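Glucose-6-phosphate 1-dehydrogenase (PDB 4LGV) probably catalyses the NADP-dependent oxidation of glucose 6-phosphate to 6-phosphogluconolactone, the first step of the pentose phosphate pathway. Local coordinates at residues E439-R442 and I443-P446; R178-V182 and L183-Q187; R53-R57 and E58-H62. One frame throughout, in Å; residues are numbered along the deposited sequence.

Interaction 1: residues E439-R442 and I443-P446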
# COMPACT_ATOMS: atom_id res chain seq x y z
N GLU A 439 -12.59 -6.37 -29.33
CA GLU A 439 -12.70 -6.85 -27.97
C GLU A 439 -14.05 -6.56 -27.37
O GLU A 439 -14.59 -7.39 -26.66
CB GLU A 439 -11.64 -6.20 -27.06
CG GLU A 439 -10.20 -6.64 -27.30
CD GLU A 439 -9.97 -8.12 -27.14
OE1 GLU A 439 -10.55 -8.77 -26.24
OE2 GLU A 439 -9.22 -8.66 -27.96
N THR A 440 -14.63 -5.39 -27.62
CA THR A 440 -15.93 -5.08 -27.02
C THR A 440 -17.04 -5.91 -27.63
O THR A 440 -17.98 -6.27 -26.93
CB THR A 440 -16.29 -3.60 -27.05
OG1 THR A 440 -16.17 -3.11 -28.37
CG2 THR A 440 -15.31 -2.82 -26.14
N TRP A 441 -16.93 -6.23 -28.92
CA TRP A 441 -17.88 -7.16 -29.54
C TRP A 441 -17.76 -8.56 -28.94
O TRP A 441 -18.77 -9.18 -28.63
CB TRP A 441 -17.73 -7.22 -31.08
CG TRP A 441 -18.39 -6.02 -31.80
CD1 TRP A 441 -17.75 -5.08 -32.55
CD2 TRP A 441 -19.75 -5.66 -31.76
NE1 TRP A 441 -18.64 -4.15 -33.00
CE2 TRP A 441 -19.88 -4.46 -32.51
CE3 TRP A 441 -20.89 -6.19 -31.13
CZ2 TRP A 441 -21.10 -3.81 -32.68
CZ3 TRP A 441 -22.11 -5.55 -31.31
CH2 TRP A 441 -22.21 -4.37 -32.09
N ARG A 442 -16.53 -9.03 -28.71
CA ARG A 442 -16.34 -10.32 -28.04
C ARG A 442 -17.03 -10.31 -26.68
O ARG A 442 -17.74 -11.24 -26.33
CB ARG A 442 -14.86 -10.62 -27.85
CG ARG A 442 -14.58 -11.82 -26.95
CD ARG A 442 -13.11 -12.00 -26.61
NE ARG A 442 -12.54 -10.89 -25.85
CZ ARG A 442 -12.73 -10.64 -24.55
NH1 ARG A 442 -13.52 -11.40 -23.81
NH2 ARG A 442 -12.12 -9.63 -23.97
N ILE A 443 -16.83 -9.22 -25.93
CA ILE A 443 -17.39 -9.11 -24.60
C ILE A 443 -18.91 -9.21 -24.59
O ILE A 443 -19.46 -9.97 -23.79
CB ILE A 443 -16.93 -7.81 -23.91
CG1 ILE A 443 -15.44 -7.93 -23.60
CG2 ILE A 443 -17.65 -7.57 -22.61
CD1 ILE A 443 -14.77 -6.61 -23.32
N VAL A 444 -19.59 -8.51 -25.49
CA VAL A 444 -21.07 -8.45 -25.47
C VAL A 444 -21.75 -9.59 -26.24
O VAL A 444 -22.93 -9.85 -26.06
CB VAL A 444 -21.64 -7.10 -25.99
CG1 VAL A 444 -21.08 -5.94 -25.19
CG2 VAL A 444 -21.38 -6.89 -27.48
N GLN A 445 -21.01 -10.28 -27.09
CA GLN A 445 -21.62 -11.27 -27.99
C GLN A 445 -22.58 -12.28 -27.31
O GLN A 445 -23.61 -12.58 -27.85
CB GLN A 445 -20.54 -12.00 -28.78
CG GLN A 445 -21.10 -12.83 -29.91
CD GLN A 445 -21.78 -11.92 -30.90
OE1 GLN A 445 -22.87 -12.22 -31.36
NE2 GLN A 445 -21.21 -10.73 -31.13
N PRO A 446 -22.24 -12.79 -26.12
CA PRO A 446 -23.07 -13.85 -25.55
C PRO A 446 -24.45 -13.37 -25.22
O PRO A 446 -25.42 -14.12 -25.37
CB PRO A 446 -22.32 -14.25 -24.28
CG PRO A 446 -20.90 -13.95 -24.59
CD PRO A 446 -20.93 -12.70 -25.45
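Trp441 and Val444 meet on the buried side of alpha helix 434-449, in the C-terminal domain. The indole lends its six-membered ring, with CE3 3.7 Å from Val444 CG2, and the methyl approaches the ring obliquely. Leu169 and Ala172 of helix 169-180 and Gln253 of helix 246-264 also pack on the indole, while Thr440 touches Leu257 and Phe284 and hydrogen-bonds through OG1 to Ile437 O. This side is the dense one, wedged between neighbouring helices.

The partly exposed side is polar. Glu439 and Arg442 are three residues apart, just under one turn, and Arg442 leaves the backbone with CG anti to N (chi1 170°), then bends at chi3 to bring its guanidinium back over Ile443. CG1 of Ile443 lies under one face of that group, 3.7 Å from Arg442 NH2. Met287 O gives NH2 a further acceptor.

The backbone holds both sides together: Ile443 N donates to Glu439 O at 3.0 Å and Val444 N to Thr440 O at 3.1 Å. At Pro446, which has no N-H to give, the helix kinks; Gln445 N donates to Trp441 O at 2.9 Å and only weakly, at 3.5 Å, to Arg442 O. The salt bridge is side-on: Arg442 NE and NH2 both reach the single oxygen Glu439 OE1, each at 2.9 Å and close to the guanidinium plane.

Interaction 2: residues R178-V182 and L183-Q187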
# COMPACT_ATOMS: atom_id res chain seq x y z
N ARG A 178 -12.89 -5.08 -45.25
CA ARG A 178 -13.05 -4.39 -46.52
C ARG A 178 -12.45 -2.97 -46.51
O ARG A 178 -11.79 -2.57 -47.46
CB ARG A 178 -14.51 -4.37 -46.89
CG ARG A 178 -15.05 -5.76 -47.21
CD ARG A 178 -16.46 -5.69 -47.75
NE ARG A 178 -16.48 -5.12 -49.09
CZ ARG A 178 -17.58 -4.91 -49.82
NH1 ARG A 178 -18.79 -5.21 -49.34
NH2 ARG A 178 -17.48 -4.37 -51.02
N LEU A 179 -12.59 -2.25 -45.40
CA LEU A 179 -11.97 -0.93 -45.26
C LEU A 179 -10.44 -1.00 -45.19
O LEU A 179 -9.74 -0.21 -45.82
CB LEU A 179 -12.52 -0.20 -44.02
CG LEU A 179 -14.04 0.00 -43.95
CD1 LEU A 179 -14.44 0.79 -42.73
CD2 LEU A 179 -14.56 0.68 -45.19
N ARG A 180 -9.93 -1.95 -44.41
CA ARG A 180 -8.48 -2.05 -44.18
C ARG A 180 -7.73 -2.57 -45.43
O ARG A 180 -6.54 -2.39 -45.56
CB ARG A 180 -8.19 -2.92 -42.97
CG ARG A 180 -8.61 -2.29 -41.65
CD ARG A 180 -7.69 -1.13 -41.21
NE ARG A 180 -6.30 -1.23 -41.72
CZ ARG A 180 -5.30 -1.93 -41.20
NH1 ARG A 180 -5.44 -2.62 -40.08
NH2 ARG A 180 -4.13 -1.94 -41.81
N ALA A 181 -8.45 -3.16 -46.36
CA ALA A 181 -7.84 -3.52 -47.62
C ALA A 181 -7.32 -2.27 -48.36
O ALA A 181 -6.39 -2.38 -49.12
CB ALA A 181 -8.84 -4.27 -48.52
N VAL A 182 -7.97 -1.12 -48.17
CA VAL A 182 -7.54 0.11 -48.86
C VAL A 182 -7.14 1.28 -47.94
O VAL A 182 -6.61 2.28 -48.42
CB VAL A 182 -8.60 0.58 -49.88
CG1 VAL A 182 -8.72 -0.41 -51.06
CG2 VAL A 182 -9.96 0.76 -49.23
N LEU A 183 -7.43 1.18 -46.65
CA LEU A 183 -7.10 2.22 -45.68
C LEU A 183 -6.24 1.66 -44.55
O LEU A 183 -6.48 0.56 -44.08
CB LEU A 183 -8.37 2.80 -45.07
CG LEU A 183 -9.33 3.53 -46.03
CD1 LEU A 183 -10.72 3.73 -45.41
CD2 LEU A 183 -8.74 4.86 -46.44
N ASP A 184 -5.29 2.45 -44.09
CA ASP A 184 -4.68 2.22 -42.79
C ASP A 184 -5.65 2.53 -41.68
O ASP A 184 -6.58 3.33 -41.86
CB ASP A 184 -3.43 3.10 -42.60
CG ASP A 184 -2.36 2.84 -43.66
OD1 ASP A 184 -2.22 1.67 -44.10
OD2 ASP A 184 -1.70 3.81 -44.07
N GLU A 185 -5.42 1.94 -40.53
CA GLU A 185 -6.28 2.12 -39.36
C GLU A 185 -6.36 3.59 -39.03
O GLU A 185 -7.40 4.04 -38.62
CB GLU A 185 -5.74 1.33 -38.12
CG GLU A 185 -6.54 1.53 -36.81
CD GLU A 185 -8.03 1.17 -36.93
OE1 GLU A 185 -8.41 0.39 -37.85
OE2 GLU A 185 -8.83 1.69 -36.10
N ASP A 186 -5.27 4.32 -39.16
CA ASP A 186 -5.26 5.71 -38.72
C ASP A 186 -5.98 6.64 -39.74
O ASP A 186 -6.10 7.83 -39.51
CB ASP A 186 -3.83 6.18 -38.41
CG ASP A 186 -2.96 6.38 -39.70
OD1 ASP A 186 -3.38 6.05 -40.84
OD2 ASP A 186 -1.81 6.86 -39.56
N GLN A 187 -6.47 6.09 -40.84
CA GLN A 187 -7.31 6.87 -41.76
C GLN A 187 -8.78 6.60 -41.48
O GLN A 187 -9.65 7.21 -42.12
CB GLN A 187 -7.01 6.47 -43.22
CG GLN A 187 -5.59 6.77 -43.69
CD GLN A 187 -5.39 6.31 -45.14
OE1 GLN A 187 -5.10 5.13 -45.39
NE2 GLN A 187 -5.56 7.21 -46.08
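Arg180 curls over the chain that follows it and puts its guanidinium edge against the carbonyl of Leu183. NE donates to Leu183 O at 3.0 Å with an N-H...O angle of 156°. The oxygen lies almost exactly in the guanidinium plane, and NE in turn lies in the carbonyl plane, so the bond lies close to both planes. Bends at chi2 (-73°) and chi3 turn the chain toward Leu183 O. The same oxygen also receives a CA-H...O contact from Arg180, CA to O 3.3 Å, so one residue meets it with both backbone and side chain.

One face of the guanidinium is turned to the backbone of Glu185, whose N lies 3.5 Å from Arg180 NE without bonding to it. The two side chains cross at about a right angle, with guanidinium and carboxylate planes 75° apart. Their contact is between Arg180 CD and Glu185 OE1, at 3.8 Å, and the charged ends go to other partners: Arg180 NH1 to Glu434, Glu185 OE2 to Arg190.

The backbone closes the turn through Leu179 O, which accepts from both Val182 N and Leu183 N, the latter at 2.8 Å. Further on, Gln187 OE1 takes the N-H of Asp184 on a lone pair, at 3.0 Å, while its NE2 bonds Ala157 O; the OE1 bond spans the 3-10 segment 185-187 alongside the backbone bond from Gln187 N to Asp184 O.

This is the alpha-to-beta connection of a Rossmann-type nucleotide-binding domain, leading from helix 169-180 into strand 188-191, at one edge of the parallel sheet within this chain. The Leu183 side chain packs on Val145 of helix 141-150 and Ile188 of the strand, and Val182 packs on Val145 and Ala149 of the same helix.

Interaction 3: residues R53-R57 and E58-H62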
# COMPACT_ATOMS: atom_id res chain seq x y z
N ARG A 53 -22.60 26.17 -37.00
CA ARG A 53 -22.01 26.63 -35.71
C ARG A 53 -20.49 26.77 -35.81
O ARG A 53 -19.90 27.70 -35.27
CB ARG A 53 -22.38 25.69 -34.56
CG ARG A 53 -23.86 25.73 -34.20
CD ARG A 53 -24.27 24.55 -33.32
NE ARG A 53 -23.56 24.47 -32.04
CZ ARG A 53 -23.96 25.02 -30.90
NH1 ARG A 53 -25.09 25.68 -30.81
NH2 ARG A 53 -23.22 24.87 -29.82
N LEU A 54 -19.87 25.88 -36.57
CA LEU A 54 -18.42 25.97 -36.76
C LEU A 54 -18.12 27.23 -37.56
O LEU A 54 -17.16 27.95 -37.26
CB LEU A 54 -17.88 24.73 -37.43
CG LEU A 54 -17.86 23.43 -36.60
CD1 LEU A 54 -17.68 22.21 -37.50
CD2 LEU A 54 -16.76 23.45 -35.57
N GLU A 55 -18.97 27.54 -38.55
CA GLU A 55 -18.83 28.78 -39.32
C GLU A 55 -18.99 30.00 -38.46
O GLU A 55 -18.20 30.93 -38.54
CB GLU A 55 -19.86 28.83 -40.44
CG GLU A 55 -19.71 30.02 -41.36
CD GLU A 55 -18.48 29.90 -42.20
OE1 GLU A 55 -18.44 29.03 -43.09
OE2 GLU A 55 -17.52 30.64 -41.95
N ARG A 56 -20.00 30.02 -37.61
CA ARG A 56 -20.14 31.11 -36.67
C ARG A 56 -18.91 31.33 -35.80
O ARG A 56 -18.56 32.46 -35.52
CB ARG A 56 -21.37 30.92 -35.77
CG ARG A 56 -21.58 32.10 -34.81
CD ARG A 56 -22.94 32.01 -34.12
NE ARG A 56 -23.02 30.82 -33.27
CZ ARG A 56 -24.11 30.08 -33.04
NH1 ARG A 56 -25.29 30.39 -33.57
NH2 ARG A 56 -24.02 29.02 -32.23
N ARG A 57 -18.30 30.26 -35.31
CA ARG A 57 -17.08 30.34 -34.49
C ARG A 57 -15.82 30.56 -35.34
O ARG A 57 -14.70 30.54 -34.81
CB ARG A 57 -16.90 29.04 -33.70
CG ARG A 57 -17.96 28.83 -32.65
CD ARG A 57 -17.55 27.79 -31.61
NE ARG A 57 -17.59 26.45 -32.17
CZ ARG A 57 -18.68 25.67 -32.25
NH1 ARG A 57 -19.86 26.08 -31.79
NH2 ARG A 57 -18.59 24.46 -32.79
N GLU A 58 -16.00 30.75 -36.65
CA GLU A 58 -14.92 30.98 -37.60
C GLU A 58 -13.94 29.81 -37.67
O GLU A 58 -12.79 29.99 -37.92
CB GLU A 58 -14.18 32.29 -37.29
CG GLU A 58 -15.10 33.52 -37.37
CD GLU A 58 -14.46 34.82 -36.93
OE1 GLU A 58 -13.36 34.81 -36.34
OE2 GLU A 58 -15.06 35.85 -37.17
N GLU A 59 -14.44 28.60 -37.48
CA GLU A 59 -13.61 27.40 -37.51
C GLU A 59 -13.64 26.62 -38.84
O GLU A 59 -12.88 25.69 -39.00
CB GLU A 59 -13.95 26.50 -36.31
CG GLU A 59 -13.45 27.09 -34.98
CD GLU A 59 -13.97 26.35 -33.73
OE1 GLU A 59 -15.03 25.71 -33.74
OE2 GLU A 59 -13.29 26.41 -32.69
N LEU A 60 -14.47 27.03 -39.79
CA LEU A 60 -14.42 26.46 -41.15
C LEU A 60 -13.52 27.31 -42.04
O LEU A 60 -13.70 28.53 -42.13
CB LEU A 60 -15.82 26.43 -41.78
CG LEU A 60 -16.87 25.52 -41.12
CD1 LEU A 60 -18.17 25.58 -41.90
CD2 LEU A 60 -16.41 24.08 -41.03
N GLU A 61 -12.54 26.68 -42.67
CA GLU A 61 -11.57 27.41 -43.50
C GLU A 61 -11.40 26.82 -44.89
O GLU A 61 -10.56 27.28 -45.63
CB GLU A 61 -10.18 27.45 -42.82
CG GLU A 61 -10.17 28.05 -41.41
CD GLU A 61 -8.96 27.66 -40.53
OE1 GLU A 61 -8.36 26.57 -40.70
OE2 GLU A 61 -8.66 28.45 -39.62
N HIS A 62 -12.18 25.80 -45.23
CA HIS A 62 -11.96 25.00 -46.41
C HIS A 62 -13.29 24.67 -47.12
O HIS A 62 -14.35 24.66 -46.51
CB HIS A 62 -11.21 23.70 -46.03
CG HIS A 62 -9.83 23.95 -45.50
ND1 HIS A 62 -9.52 23.86 -44.15
CD2 HIS A 62 -8.71 24.38 -46.11
CE1 HIS A 62 -8.25 24.18 -43.97
NE2 HIS A 62 -7.74 24.51 -45.15
O HOH W 1 -15.36 30.06 -40.66
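With chi1 near -70° in both, Arg57 and Glu59 each set CG anti to the carbonyl carbon; the arginine then bends at chi3 (-72°) while the glutamate runs on extended, and the two side chains cross obliquely. Arg57 NE reaches Glu59 OE1 at 3.1 Å in a salt bridge whose N-H...O bond is nearly straight (163°). The oxygen lies near the guanidinium plane, but NE approaches from above the carboxylate plane. Arg53 O lies over one guanidinium face, and Arg57 NH2 forms a second salt bridge, to Glu417.

The chain here ends helix 41-56 in a Schellman motif, at the first helix-to-strand turn of the Rossmann-type domain. Glu58 takes positive phi, Glu59 N donates to Leu54 O at 2.8 Å, and Glu58 N donates to Glu55 O at 2.9 Å.

Leu60 then turns back onto the helix: its CG lies 3.9 Å from Leu54 CB, and CD1 lies 3.7 Å from Glu55 OE1. Glu55 is held by Arg103 and Arg99 of helix 94-103; a water donates to its OE2 (2.6 Å) and to Leu60 O (2.7 Å).

In the fold
Interactions 2 and 3 both follow a helix into a strand of the parallel sheet, and the centres of the two contacts are about 29 Å apart: interaction 2 precedes the edge strand 188-191, and interaction 3 precedes strand 64-68. Interaction 1 lies within a continuing helix of the C-terminal domain and is the most buried of the three, with indole and valine facing inward. Arginine serves each differently: paired with a glutamate three residues earlier in interaction 1, bonded to a main-chain carbonyl in interaction 2, and paired with a glutamate beyond the helix end in interaction 3. Helix 169-180 links the first two, packing against Trp441 and then running on to interaction 2.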